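Local coordinates for nitrate transport protein (Xanthomonas axonopodis pv. citri, PDB 3KSX) that probably binds alkanesulfonates in the periplasm for uptake into the cell, and is captured here holding the sulfonate buffer MOPS, at residues Pro108-Glu113 and Asn203-Gly208; Ala112-Val117 and Trp182-Pro187; Arg133-Lys138 and Leu163-Ala168; Trp188-Thr193 and Glu265-His270. All coordinates share one frame; numbering follows the deposited sequence.

Contact 1: Pro108-Glu113 and Asn203-Gly208; sequences PTPKAE and NGEGLG. With SO4 (sulfate ion), chain C.
Gly204 N donates to Pro110 O at 2.9 Å, a backbone bond that ties together the two crossovers between the lobes of a type II periplasmic-binding fold: residues 108-113 lead from strand 100-106 of one sheet to strand 113-118 of the other, and residues 203-208 lead back. Pro110 O serves two donors, because Glu113 N, at the close of the short 3-10 turn, reaches it at 3.2 Å from the opposite face of the carbonyl. Nearby, Asn203 CA makes a C-H...O contact of 3.1 Å with Glu113 O. Pro110 CB touches the facing peptide, 3.5 Å from Gly204 C.

Asn203 organises the returning crossover. With CG placed between the backbone N and the carbonyl carbon (chi1 65°), its amide folds along its own chain: OD1 takes the N-H of Glu205 from above the carbonyl plane, forming an Asx turn, and ND2 donates a hydrogen bond to Glu205 OE1 on the anti side. The carboxylate thus steadied lies across the stem of Lys111, whose CE is 3.3 Å from Glu205 OE2. Lys111 NZ stays 4.2 Å from Glu205 OE2, beyond a salt bridge, so any attraction is probably a weaker through-space one. A sulfate, probably from the crystallisation liquor, accepts from Asn203 N. One water completes the join, donating to Lys111 O at 2.6 Å and accepting from Asn203 ND2 at 3.0 Å.

Contact 2: Ala112-Val117 and Trp182-Pro187; sequences AETILV and WAIWDP
Thr114 and Ile184 form the hydrogen-bonded pair at the middle of an antiparallel ladder between strands 113-118 and 181-185, inner neighbours in the five-stranded sheet of one lobe. Backbone bonds come first: Thr114 N to Ile184 O and Ile184 N to Thr114 O are both 2.9 Å, and Leu116 and Trp182 repeat the exchange two residues further on, past the non-hydrogen-bonded pair Ile115-Ala183. Beyond the strand end, Asp186 N still reaches Ala112 O at 3.1 Å, so the pairing runs almost to the cis peptide before Pro187.

One side-chain bond reinforces the ladder. Thr114 OG1 donates to Ile184 O at 3.2 Å from well above the carbonyl plane, leaving that oxygen gripped by two donors of the same residue.

Apolar contacts flank the backbone. On the face carrying Leu116 and Ile184, Leu116 CD1 meets Ile184 CG2 at 3.7 Å; on the opposite face Ile115 CG1 is 4.3 Å from Ala183 CB. Ile184 also presses on the indoles of its own strand, CB over the rim of Trp182 and CD1 over the centre of Trp185.

Alongside Trp185 runs the side chain of Glu113, pointing the same way, with OE1 4.0 Å from Trp185 CE3 and the carboxylate turned 69° from the ring. Glu113 OE2 is hydrogen-bonded to Ser141 OG. The chemistry implies a hydrogen-bonded ladder flanked by mostly apolar side chains, with Glu113 probably set toward the pocket that holds MOPS.

Contact 3: Arg133-Lys138 and Leu163-Ala168; sequences RIAFQK and LYLSPA
Leu163 and Phe136 carry the backbone bonds joining the two parallel strands of a beta-alpha-beta unit, 133-136 and 161-164, linked by helix 141-152. Leu163 N donates to Ile134 O at 2.8 Å, Leu163 O accepts from Phe136 N at 2.9 Å, and Leu165 N continues to Phe136 O at 3.0 Å just past the strand. Ala135 CA adds a C-H...O contact to Leu163 O.

At the loop end, Gln137 bends at chi2 (75°), bringing OE1 to 3.3 Å from Ser166 CA; the same oxygen accepts a hydrogen bond from Gln70 NE2. Ser166 occupies the N-cap of helix 167-175, its OG holding Asn169 N weakly.

Outward from the backbone, Phe136 and Tyr164 lie side by side on one face of the sheet. They form an offset edge-to-face pair, the edge of Tyr164 turned to the face of Phe136, with planes 82° apart and Phe136 CZ 3.6 Å from Tyr164 CE1. Lys138 then passes over a face of Tyr164. Its CB starts 3.5 Å from Tyr164 CD1, CE makes a CH-pi contact offset toward the rim, and NZ stands 4.9 Å from the ring centroid in an off-centre cation-pi arrangement. Ala135 and Leu163 occupy the other face of the sheet. Ala135 CB approaches Leu165 CD1, while Leu163 CD1 touches Arg133 CB, 3.8 Å away.

Tyr164 thus has Phe136 at its edge and Lys138 over one face: hydrogen bonds fix the strand register, whereas dispersion, with a modest electrostatic share from the ammonium group, probably orients the outer side chains.

Contact 4: Trp188-Thr193 and Glu265-His270; sequences WYSALT and ERTLAH
Ser190 turns OG opposite its carbonyl carbon (chi1 -66°) and His270 does the same with CG (chi1 -59°), and these two rotations set the hydroxyl at the edge of the imidazole where helix 188-194 packs against the end of helix 261-269. This helix-helix contact has its closest backbone approach at Ser190 and Arg266.

Ser190 OG is 3.3 Å from His270 ND1, yet the angle is too poor for a hydrogen bond. Both groups instead bind the carboxylate of Asp186, Ser190 OG at OD1 and His270 ND1 at OD2. This shared acceptor links the two segments and would probably polarise the imidazole. Arg266 O sits 3.3 Å from the plane of the His270 ring, over its centre. The ring of Tyr189 lies nearly parallel to that of His270 but slid well aside, and the exact spacing of the two is doubtful.

Around the hydroxyl the packing is aliphatic: Ser190 CB meets Thr267 CG2 at 3.7 Å, and Arg266 CB lies 3.7 Å from Ser190 OG before the arginine chain turns away. Thr267 directs its own hydroxyl to Val264 O, which leaves the methyl to face the serine. Within helix 188-194, Tyr189 O is gripped from opposite faces of its carbonyl by both donors of Thr193, one turn further along, with N at 3.1 Å and OG1 at 2.7 Å.

In the fold
Contact 2 is the buried core of the set, and contacts 1, 3 and 4 reach outward from it. Contacts 2 and 3 belong to the same sheet, strands 181-185 and 133-136 being neighbours there; regular backbone bonding dominates both, antiparallel in the interior and parallel at the edge, where aromatic and lysine packing takes over. Contact 1 shares Ala112 and Glu113 with contact 2 but joins the interlobe crossovers at the surface, relying on one direct backbone bond, water and amide chemistry. Contact 4, partly buried, is purely side-chain packing between helices; Asp186 of contact 2 bridges to it through Ser190 and His270, and His270 also touches Lys111 of contact 1.

Contact 1: Pro108-Glu113 and Asn203-Gly208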
loop_
_atom_site.group_PDB
_atom_site.type_symbol
_atom_site.label_atom_id
_atom_site.label_comp_id
_atom_site.label_asym_id
_atom_site.label_seq_id
_atom_site.Cartn_x
_atom_site.Cartn_y
_atom_site.Cartn_z
ATOM N N PRO A 108 8.164 0.978 5.948
ATOM C CA PRO A 108 6.817 0.615 6.359
ATOM C C PRO A 108 6.186 1.592 7.360
ATOM O O PRO A 108 6.872 2.423 7.996
ATOM C CB PRO A 108 7.037 -0.754 7.093
ATOM C CG PRO A 108 8.438 -0.605 7.650
ATOM C CD PRO A 108 9.178 0.097 6.528
ATOM N N THR A 109 4.875 1.516 7.484
ATOM C CA THR A 109 4.102 2.367 8.415
ATOM C C THR A 109 3.203 1.479 9.254
ATOM O O THR A 109 1.981 1.350 8.994
ATOM C CB THR A 109 3.288 3.461 7.627
ATOM O OG1 THR A 109 2.503 2.839 6.654
ATOM C CG2 THR A 109 4.194 4.354 6.882
ATOM N N PRO A 110 3.802 0.754 10.246
ATOM C CA PRO A 110 3.117 -0.359 10.813
ATOM C C PRO A 110 1.905 0.077 11.640
ATOM O O PRO A 110 0.955 -0.679 11.800
ATOM C CB PRO A 110 4.175 -0.988 11.731
ATOM C CG PRO A 110 5.261 0.181 11.975
ATOM C CD PRO A 110 5.225 0.825 10.653
ATOM N N LYS A 111 1.928 1.275 12.206
ATOM C CA LYS A 111 0.780 1.740 12.973
ATOM C C LYS A 111 -0.431 1.989 12.092
ATOM O O LYS A 111 -1.589 1.966 12.572
ATOM C CB LYS A 111 1.176 3.047 13.689
ATOM C CG LYS A 111 2.155 2.827 14.843
ATOM C CD LYS A 111 2.787 4.201 15.205
ATOM C CE LYS A 111 3.458 4.130 16.569
ATOM N NZ LYS A 111 2.590 4.811 17.551
ATOM N N ALA A 112 -0.180 2.228 10.809
ATOM C CA ALA A 112 -1.200 2.547 9.864
ATOM C C ALA A 112 -1.778 1.270 9.219
ATOM O O ALA A 112 -2.592 1.391 8.317
ATOM C CB ALA A 112 -0.688 3.507 8.837
ATOM N N GLU A 113 -1.281 0.064 9.575
ATOM C CA GLU A 113 -1.857 -1.195 9.051
ATOM C C GLU A 113 -2.587 -1.867 10.196
ATOM O O GLU A 113 -1.949 -2.200 11.184
ATOM C CB GLU A 113 -0.809 -2.214 8.548
ATOM C CG GLU A 113 0.063 -1.651 7.476
ATOM C CD GLU A 113 -0.476 -1.968 6.048
ATOM O OE1 GLU A 113 -1.593 -2.558 5.847
ATOM O OE2 GLU A 113 0.319 -1.668 5.123
ATOM N N ASN A 203 -2.391 -3.942 15.251
ATOM C CA ASN A 203 -1.725 -3.220 14.101
ATOM C C ASN A 203 -0.488 -3.953 13.698
ATOM O O ASN A 203 -0.304 -5.102 14.140
ATOM C CB ASN A 203 -1.442 -1.730 14.437
ATOM C CG ASN A 203 -0.405 -1.556 15.584
ATOM O OD1 ASN A 203 0.368 -2.483 15.924
ATOM N ND2 ASN A 203 -0.346 -0.342 16.139
ATOM N N GLY A 204 0.379 -3.312 12.891
ATOM C CA GLY A 204 1.455 -4.022 12.302
ATOM C C GLY A 204 2.757 -3.891 13.024
ATOM O O GLY A 204 3.744 -4.379 12.525
ATOM N N GLU A 205 2.744 -3.244 14.191
ATOM C CA GLU A 205 3.963 -3.048 14.980
ATOM C C GLU A 205 4.557 -4.398 15.368
ATOM O O GLU A 205 3.831 -5.336 15.725
ATOM C CB GLU A 205 3.624 -2.235 16.226
ATOM C CG GLU A 205 3.486 -0.724 15.825
ATOM C CD GLU A 205 3.338 0.200 17.022
ATOM O OE1 GLU A 205 2.236 0.181 17.637
ATOM O OE2 GLU A 205 4.303 0.985 17.269
ATOM N N GLY A 206 5.880 -4.496 15.299
ATOM C CA GLY A 206 6.532 -5.684 15.890
ATOM C C GLY A 206 6.603 -6.855 14.937
ATOM O O GLY A 206 7.109 -7.944 15.324
ATOM N N LEU A 207 6.000 -6.715 13.749
ATOM C CA LEU A 207 6.048 -7.823 12.753
ATOM C C LEU A 207 7.206 -7.734 11.781
ATOM O O LEU A 207 7.394 -8.577 10.913
ATOM C CB LEU A 207 4.739 -7.841 11.931
ATOM C CG LEU A 207 3.486 -7.961 12.761
ATOM C CD1 LEU A 207 2.199 -7.746 11.918
ATOM C CD2 LEU A 207 3.438 -9.326 13.505
ATOM N N GLY A 208 7.976 -6.665 11.837
ATOM C CA GLY A 208 9.023 -6.480 10.866
ATOM C C GLY A 208 8.421 -6.479 9.452
ATOM O O GLY A 208 8.949 -7.145 8.536
HETATM S S SO4 C . -1.888 -3.600 18.986
HETATM O O1 SO4 C . -1.258 -4.423 17.903
HETATM O O2 SO4 C . -2.638 -4.539 19.844
HETATM O O3 SO4 C . -0.851 -2.886 19.727
HETATM O O4 SO4 C . -2.858 -2.553 18.596
HETATM O O HOH W 1 -2.077 1.868 15.116
#

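Contact 2: Ala112-Val117 and Trp182-Pro187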
loop_
_atom_site.group_PDB
_atom_site.type_symbol
_atom_site.label_atom_id
_atom_site.label_comp_id
_atom_site.label_asym_id
_atom_site.label_seq_id
_atom_site.Cartn_x
_atom_site.Cartn_y
_atom_site.Cartn_z
ATOM N N ALA A 112 -0.180 2.228 10.809
ATOM C CA ALA A 112 -1.200 2.547 9.864
ATOM C C ALA A 112 -1.778 1.270 9.219
ATOM O O ALA A 112 -2.592 1.391 8.317
ATOM C CB ALA A 112 -0.688 3.507 8.837
ATOM N N GLU A 113 -1.281 0.064 9.575
ATOM C CA GLU A 113 -1.857 -1.195 9.051
ATOM C C GLU A 113 -2.587 -1.867 10.196
ATOM O O GLU A 113 -1.949 -2.200 11.184
ATOM C CB GLU A 113 -0.809 -2.214 8.548
ATOM C CG GLU A 113 0.063 -1.651 7.476
ATOM C CD GLU A 113 -0.476 -1.968 6.048
ATOM O OE1 GLU A 113 -1.593 -2.558 5.847
ATOM O OE2 GLU A 113 0.319 -1.668 5.123
ATOM N N THR A 114 -3.883 -2.131 10.036
ATOM C CA THR A 114 -4.719 -2.497 11.203
ATOM C C THR A 114 -5.756 -3.598 10.911
ATOM O O THR A 114 -6.216 -3.696 9.784
ATOM C CB THR A 114 -5.452 -1.248 11.740
ATOM O OG1 THR A 114 -6.478 -0.848 10.820
ATOM C CG2 THR A 114 -4.478 -0.068 11.888
ATOM N N ILE A 115 -6.124 -4.380 11.936
ATOM C CA ILE A 115 -7.317 -5.147 11.978
ATOM C C ILE A 115 -8.292 -4.381 12.882
ATOM O O ILE A 115 -7.967 -4.126 14.079
ATOM C CB ILE A 115 -7.003 -6.557 12.487
ATOM C CG1 ILE A 115 -5.861 -7.218 11.646
ATOM C CG2 ILE A 115 -8.273 -7.513 12.543
ATOM C CD1 ILE A 115 -5.529 -8.656 12.220
ATOM N N LEU A 116 -9.453 -4.067 12.290
ATOM C CA LEU A 116 -10.547 -3.330 12.926
ATOM C C LEU A 116 -11.687 -4.301 13.214
ATOM O O LEU A 116 -11.915 -5.255 12.438
ATOM C CB LEU A 116 -10.988 -2.177 12.021
ATOM C CG LEU A 116 -10.015 -1.107 11.559
ATOM C CD1 LEU A 116 -10.747 -0.017 10.863
ATOM C CD2 LEU A 116 -9.256 -0.583 12.719
ATOM N N VAL A 117 -12.405 -4.081 14.306
ATOM C CA VAL A 117 -13.664 -4.725 14.551
ATOM C C VAL A 117 -14.710 -3.665 14.817
ATOM O O VAL A 117 -14.361 -2.500 15.293
ATOM C CB VAL A 117 -13.649 -5.768 15.728
ATOM C CG1 VAL A 117 -12.611 -6.862 15.427
ATOM C CG2 VAL A 117 -13.312 -5.031 17.045
ATOM N N TRP A 182 -12.011 -6.184 9.856
ATOM C CA TRP A 182 -11.669 -5.701 8.537
ATOM C C TRP A 182 -10.188 -5.423 8.613
ATOM O O TRP A 182 -9.804 -4.678 9.537
ATOM C CB TRP A 182 -12.501 -4.426 8.266
ATOM C CG TRP A 182 -12.220 -3.730 6.934
ATOM C CD1 TRP A 182 -11.643 -4.293 5.780
ATOM C CD2 TRP A 182 -12.575 -2.423 6.611
ATOM N NE1 TRP A 182 -11.581 -3.332 4.773
ATOM C CE2 TRP A 182 -12.160 -2.173 5.285
ATOM C CE3 TRP A 182 -13.196 -1.376 7.349
ATOM C CZ2 TRP A 182 -12.352 -0.916 4.674
ATOM C CZ3 TRP A 182 -13.419 -0.120 6.702
ATOM C CH2 TRP A 182 -12.973 0.087 5.409
ATOM N N ALA A 183 -9.363 -6.070 7.781
ATOM C CA ALA A 183 -7.916 -5.699 7.809
ATOM C C ALA A 183 -7.792 -4.603 6.713
ATOM O O ALA A 183 -8.138 -4.833 5.550
ATOM C CB ALA A 183 -7.040 -6.814 7.551
ATOM N N ILE A 184 -7.270 -3.462 7.140
ATOM C CA ILE A 184 -7.283 -2.194 6.304
ATOM C C ILE A 184 -6.227 -1.218 6.775
ATOM O O ILE A 184 -5.636 -1.417 7.813
ATOM C CB ILE A 184 -8.714 -1.536 6.295
ATOM C CG1 ILE A 184 -8.890 -0.464 5.196
ATOM C CG2 ILE A 184 -9.072 -0.917 7.707
ATOM C CD1 ILE A 184 -8.662 -0.963 3.753
ATOM N N TRP A 185 -5.980 -0.189 6.015
ATOM C CA TRP A 185 -4.933 0.758 6.379
ATOM C C TRP A 185 -5.596 2.135 6.565
ATOM O O TRP A 185 -6.805 2.274 6.410
ATOM C CB TRP A 185 -3.898 0.738 5.243
ATOM C CG TRP A 185 -4.477 0.680 3.861
ATOM C CD1 TRP A 185 -4.838 1.712 3.077
ATOM C CD2 TRP A 185 -4.771 -0.522 3.107
ATOM N NE1 TRP A 185 -5.336 1.246 1.888
ATOM C CE2 TRP A 185 -5.342 -0.120 1.890
ATOM C CE3 TRP A 185 -4.629 -1.882 3.367
ATOM C CZ2 TRP A 185 -5.671 -1.020 0.880
ATOM C CZ3 TRP A 185 -5.048 -2.785 2.386
ATOM C CH2 TRP A 185 -5.582 -2.345 1.168
ATOM N N ASP A 186 -4.798 3.141 6.930
ATOM C CA ASP A 186 -5.190 4.548 6.888
ATOM C C ASP A 186 -5.506 5.018 5.454
ATOM O O ASP A 186 -4.829 4.618 4.482
ATOM C CB ASP A 186 -4.111 5.456 7.475
ATOM C CG ASP A 186 -4.357 5.807 8.906
ATOM O OD1 ASP A 186 -5.524 5.832 9.351
ATOM O OD2 ASP A 186 -3.362 6.025 9.611
ATOM N N PRO A 187 -6.508 5.888 5.319
ATOM C CA PRO A 187 -7.178 6.630 6.428
ATOM C C PRO A 187 -8.436 5.996 7.024
ATOM O O PRO A 187 -9.021 6.594 7.917
ATOM C CB PRO A 187 -7.570 7.947 5.733
ATOM C CG PRO A 187 -8.056 7.395 4.311
ATOM C CD PRO A 187 -6.976 6.336 3.980
#

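Contact 3: Arg133-Lys138 and Leu163-Ala168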
loop_
_atom_site.group_PDB
_atom_site.type_symbol
_atom_site.label_atom_id
_atom_site.label_comp_id
_atom_site.label_asym_id
_atom_site.label_seq_id
_atom_site.Cartn_x
_atom_site.Cartn_y
_atom_site.Cartn_z
ATOM N N ARG A 133 -15.644 -13.889 9.907
ATOM C CA ARG A 133 -15.640 -13.386 8.532
ATOM C C ARG A 133 -14.863 -12.092 8.568
ATOM O O ARG A 133 -15.259 -11.149 9.228
ATOM C CB ARG A 133 -17.063 -13.085 8.112
ATOM C CG ARG A 133 -17.805 -14.303 7.804
ATOM C CD ARG A 133 -19.117 -13.941 7.224
ATOM N NE ARG A 133 -19.626 -15.222 6.759
ATOM C CZ ARG A 133 -20.489 -15.398 5.767
ATOM N NH1 ARG A 133 -20.987 -14.352 5.094
ATOM N NH2 ARG A 133 -20.841 -16.649 5.455
ATOM N N ILE A 134 -13.729 -12.108 7.891
ATOM C CA ILE A 134 -12.806 -10.972 7.876
ATOM C C ILE A 134 -12.648 -10.423 6.459
ATOM O O ILE A 134 -12.177 -11.148 5.554
ATOM C CB ILE A 134 -11.462 -11.396 8.433
ATOM C CG1 ILE A 134 -11.616 -12.199 9.756
ATOM C CG2 ILE A 134 -10.539 -10.212 8.576
ATOM C CD1 ILE A 134 -10.246 -12.499 10.378
ATOM N N ALA A 135 -13.023 -9.170 6.250
ATOM C CA ALA A 135 -12.928 -8.439 4.973
ATOM C C ALA A 135 -11.486 -7.937 4.787
ATOM O O ALA A 135 -10.868 -7.401 5.735
ATOM C CB ALA A 135 -13.825 -7.185 5.045
ATOM N N PHE A 136 -10.964 -8.065 3.579
ATOM C CA PHE A 136 -9.669 -7.381 3.218
ATOM C C PHE A 136 -9.475 -7.467 1.735
ATOM O O PHE A 136 -10.080 -8.318 1.075
ATOM C CB PHE A 136 -8.390 -7.996 3.897
ATOM C CG PHE A 136 -8.245 -9.519 3.709
ATOM C CD1 PHE A 136 -7.327 -10.033 2.736
ATOM C CD2 PHE A 136 -8.977 -10.427 4.471
ATOM C CE1 PHE A 136 -7.164 -11.386 2.572
ATOM C CE2 PHE A 136 -8.816 -11.845 4.308
ATOM C CZ PHE A 136 -7.921 -12.286 3.320
ATOM N N GLN A 137 -8.592 -6.628 1.216
ATOM C CA GLN A 137 -8.254 -6.746 -0.203
ATOM C C GLN A 137 -7.275 -7.886 -0.411
ATOM O O GLN A 137 -6.178 -7.881 0.128
ATOM C CB GLN A 137 -7.670 -5.398 -0.644
ATOM C CG GLN A 137 -7.037 -5.437 -2.034
ATOM C CD GLN A 137 -8.065 -5.462 -3.142
ATOM O OE1 GLN A 137 -9.008 -4.695 -3.160
ATOM N NE2 GLN A 137 -7.821 -6.314 -4.137
ATOM N N LYS A 138 -7.675 -8.867 -1.209
ATOM C CA LYS A 138 -6.810 -10.023 -1.511
ATOM C C LYS A 138 -5.495 -9.534 -2.136
ATOM O O LYS A 138 -5.522 -8.721 -3.069
ATOM C CB LYS A 138 -7.533 -10.934 -2.519
ATOM C CG LYS A 138 -6.715 -12.191 -2.758
ATOM C CD LYS A 138 -7.281 -12.978 -3.923
ATOM C CE LYS A 138 -7.185 -14.439 -3.569
ATOM N NZ LYS A 138 -7.772 -15.327 -4.636
ATOM N N LEU A 163 -13.443 -12.295 3.334
ATOM C CA LEU A 163 -14.297 -11.647 2.389
ATOM C C LEU A 163 -13.365 -10.707 1.586
ATOM O O LEU A 163 -12.916 -9.638 2.066
ATOM C CB LEU A 163 -15.467 -10.925 3.111
ATOM C CG LEU A 163 -16.207 -11.726 4.175
ATOM C CD1 LEU A 163 -17.150 -10.856 4.983
ATOM C CD2 LEU A 163 -16.958 -12.950 3.616
ATOM N N TYR A 164 -13.042 -11.135 0.371
ATOM C CA TYR A 164 -12.175 -10.373 -0.480
ATOM C C TYR A 164 -12.885 -9.169 -1.037
ATOM O O TYR A 164 -13.647 -9.325 -1.964
ATOM C CB TYR A 164 -11.664 -11.271 -1.605
ATOM C CG TYR A 164 -10.882 -12.453 -1.131
ATOM C CD1 TYR A 164 -9.795 -12.297 -0.288
ATOM C CD2 TYR A 164 -11.249 -13.741 -1.496
ATOM C CE1 TYR A 164 -9.033 -13.384 0.107
ATOM C CE2 TYR A 164 -10.507 -14.845 -1.060
ATOM C CZ TYR A 164 -9.417 -14.653 -0.278
ATOM O OH TYR A 164 -8.731 -15.742 0.141
ATOM N N LEU A 165 -12.670 -7.981 -0.468
ATOM C CA LEU A 165 -13.361 -6.779 -0.843
ATOM C C LEU A 165 -12.411 -5.607 -0.946
ATOM O O LEU A 165 -11.538 -5.482 -0.110
ATOM C CB LEU A 165 -14.403 -6.463 0.214
ATOM C CG LEU A 165 -15.563 -7.475 0.301
ATOM C CD1 LEU A 165 -16.367 -7.168 1.541
ATOM C CD2 LEU A 165 -16.469 -7.428 -0.975
ATOM N N SER A 166 -12.596 -4.792 -1.985
ATOM C CA SER A 166 -11.924 -3.492 -2.050
ATOM C C SER A 166 -12.215 -2.591 -0.878
ATOM O O SER A 166 -13.198 -2.732 -0.199
ATOM C CB SER A 166 -12.298 -2.768 -3.375
ATOM O OG SER A 166 -13.631 -2.332 -3.299
ATOM N N PRO A 167 -11.353 -1.572 -0.645
ATOM C CA PRO A 167 -11.624 -0.837 0.545
ATOM C C PRO A 167 -13.044 -0.207 0.646
ATOM O O PRO A 167 -13.642 -0.187 1.716
ATOM C CB PRO A 167 -10.533 0.239 0.541
ATOM C CG PRO A 167 -9.346 -0.408 -0.183
ATOM C CD PRO A 167 -10.015 -1.349 -1.210
ATOM N N ALA A 168 -13.578 0.312 -0.448
ATOM C CA ALA A 168 -14.913 0.951 -0.397
ATOM C C ALA A 168 -15.984 -0.091 -0.191
ATOM O O ALA A 168 -16.970 0.165 0.527
ATOM C CB ALA A 168 -15.201 1.775 -1.731
#

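Contact 4: Trp188-Thr193 and Glu265-His270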
loop_
_atom_site.group_PDB
_atom_site.type_symbol
_atom_site.label_atom_id
_atom_site.label_comp_id
_atom_site.label_asym_id
_atom_site.label_seq_id
_atom_site.Cartn_x
_atom_site.Cartn_y
_atom_site.Cartn_z
ATOM N N TRP A 188 -8.858 4.836 6.515
ATOM C CA TRP A 188 -10.035 4.119 7.050
ATOM C C TRP A 188 -9.840 3.806 8.539
ATOM O O TRP A 188 -10.730 4.057 9.327
ATOM C CB TRP A 188 -10.335 2.846 6.257
ATOM C CG TRP A 188 -10.266 3.051 4.748
ATOM C CD1 TRP A 188 -9.139 2.941 3.917
ATOM C CD2 TRP A 188 -11.351 3.375 3.899
ATOM N NE1 TRP A 188 -9.484 3.208 2.619
ATOM C CE2 TRP A 188 -10.833 3.472 2.568
ATOM C CE3 TRP A 188 -12.696 3.615 4.121
ATOM C CZ2 TRP A 188 -11.643 3.767 1.464
ATOM C CZ3 TRP A 188 -13.522 3.940 3.007
ATOM C CH2 TRP A 188 -12.988 4.009 1.698
ATOM N N TYR A 189 -8.679 3.295 8.950
ATOM C CA TYR A 189 -8.363 3.140 10.364
ATOM C C TYR A 189 -8.683 4.400 11.196
ATOM O O TYR A 189 -9.462 4.380 12.175
ATOM C CB TYR A 189 -6.871 2.766 10.483
ATOM C CG TYR A 189 -6.295 2.882 11.819
ATOM C CD1 TYR A 189 -7.022 2.490 12.955
ATOM C CD2 TYR A 189 -4.983 3.301 11.983
ATOM C CE1 TYR A 189 -6.468 2.590 14.214
ATOM C CE2 TYR A 189 -4.412 3.378 13.216
ATOM C CZ TYR A 189 -5.164 3.042 14.344
ATOM O OH TYR A 189 -4.589 3.126 15.601
ATOM N N SER A 190 -8.093 5.500 10.801
ATOM C CA SER A 190 -8.265 6.717 11.648
ATOM C C SER A 190 -9.711 7.189 11.638
ATOM O O SER A 190 -10.230 7.584 12.694
ATOM C CB SER A 190 -7.317 7.821 11.191
ATOM O OG SER A 190 -5.939 7.459 11.403
ATOM N N ALA A 191 -10.344 7.154 10.457
ATOM C CA ALA A 191 -11.737 7.662 10.210
ATOM C C ALA A 191 -12.723 6.878 11.083
ATOM O O ALA A 191 -13.502 7.484 11.832
ATOM C CB ALA A 191 -12.114 7.536 8.674
ATOM N N LEU A 192 -12.654 5.543 11.024
ATOM C CA LEU A 192 -13.618 4.678 11.714
ATOM C C LEU A 192 -13.370 4.605 13.246
ATOM O O LEU A 192 -14.291 4.453 14.048
ATOM C CB LEU A 192 -13.584 3.278 11.081
ATOM C CG LEU A 192 -14.466 3.057 9.855
ATOM C CD1 LEU A 192 -14.003 3.804 8.646
ATOM C CD2 LEU A 192 -14.525 1.565 9.487
ATOM N N THR A 193 -12.125 4.703 13.685
ATOM C CA THR A 193 -11.847 4.648 15.105
ATOM C C THR A 193 -12.266 6.031 15.688
ATOM O O THR A 193 -12.782 6.123 16.836
ATOM C CB THR A 193 -10.346 4.267 15.406
ATOM O OG1 THR A 193 -9.468 5.161 14.708
ATOM C CG2 THR A 193 -10.089 2.852 14.959
ATOM N N GLU A 265 -4.992 14.553 10.491
ATOM C CA GLU A 265 -4.036 14.671 11.535
ATOM C C GLU A 265 -3.595 13.340 12.186
ATOM O O GLU A 265 -2.414 13.099 12.412
ATOM C CB GLU A 265 -4.718 15.509 12.608
ATOM C CG GLU A 265 -4.208 16.897 12.696
ATOM C CD GLU A 265 -3.349 17.056 13.916
ATOM O OE1 GLU A 265 -2.673 16.050 14.263
ATOM O OE2 GLU A 265 -3.385 18.148 14.550
ATOM N N ARG A 266 -4.579 12.524 12.567
ATOM C CA ARG A 266 -4.374 11.186 13.142
ATOM C C ARG A 266 -3.573 10.335 12.180
ATOM O O ARG A 266 -2.622 9.684 12.596
ATOM C CB ARG A 266 -5.739 10.522 13.496
ATOM C CG ARG A 266 -5.668 9.504 14.655
ATOM C CD ARG A 266 -5.725 10.162 16.084
ATOM N NE ARG A 266 -5.029 11.459 16.162
ATOM C CZ ARG A 266 -3.803 11.678 16.660
ATOM N NH1 ARG A 266 -3.062 10.691 17.170
ATOM N NH2 ARG A 266 -3.319 12.923 16.649
ATOM N N THR A 267 -3.890 10.400 10.880
ATOM C CA THR A 267 -3.145 9.569 9.915
ATOM C C THR A 267 -1.635 9.948 9.865
ATOM O O THR A 267 -0.763 9.061 9.685
ATOM C CB THR A 267 -3.753 9.503 8.503
ATOM O OG1 THR A 267 -3.463 10.716 7.794
ATOM C CG2 THR A 267 -5.290 9.208 8.469
ATOM N N LEU A 268 -1.319 11.244 10.053
ATOM C CA LEU A 268 0.107 11.706 10.148
ATOM C C LEU A 268 0.837 11.320 11.430
ATOM O O LEU A 268 2.055 11.011 11.414
ATOM C CB LEU A 268 0.237 13.223 9.921
ATOM C CG LEU A 268 -0.446 13.811 8.672
ATOM C CD1 LEU A 268 0.034 15.250 8.446
ATOM C CD2 LEU A 268 -0.221 12.949 7.433
ATOM N N ALA A 269 0.085 11.282 12.528
ATOM C CA ALA A 269 0.598 10.745 13.788
ATOM C C ALA A 269 1.027 9.289 13.677
ATOM O O ALA A 269 1.897 8.864 14.421
ATOM C CB ALA A 269 -0.407 10.892 14.877
ATOM N N HIS A 270 0.409 8.528 12.761
ATOM C CA HIS A 270 0.731 7.097 12.562
ATOM C C HIS A 270 1.897 6.777 11.654
ATOM O O HIS A 270 2.226 5.594 11.487
ATOM C CB HIS A 270 -0.457 6.334 11.975
ATOM C CG HIS A 270 -1.679 6.381 12.821
ATOM N ND1 HIS A 270 -2.951 6.388 12.295
ATOM C CD2 HIS A 270 -1.819 6.481 14.163
ATOM C CE1 HIS A 270 -3.826 6.440 13.280
ATOM N NE2 HIS A 270 -3.167 6.503 14.425
#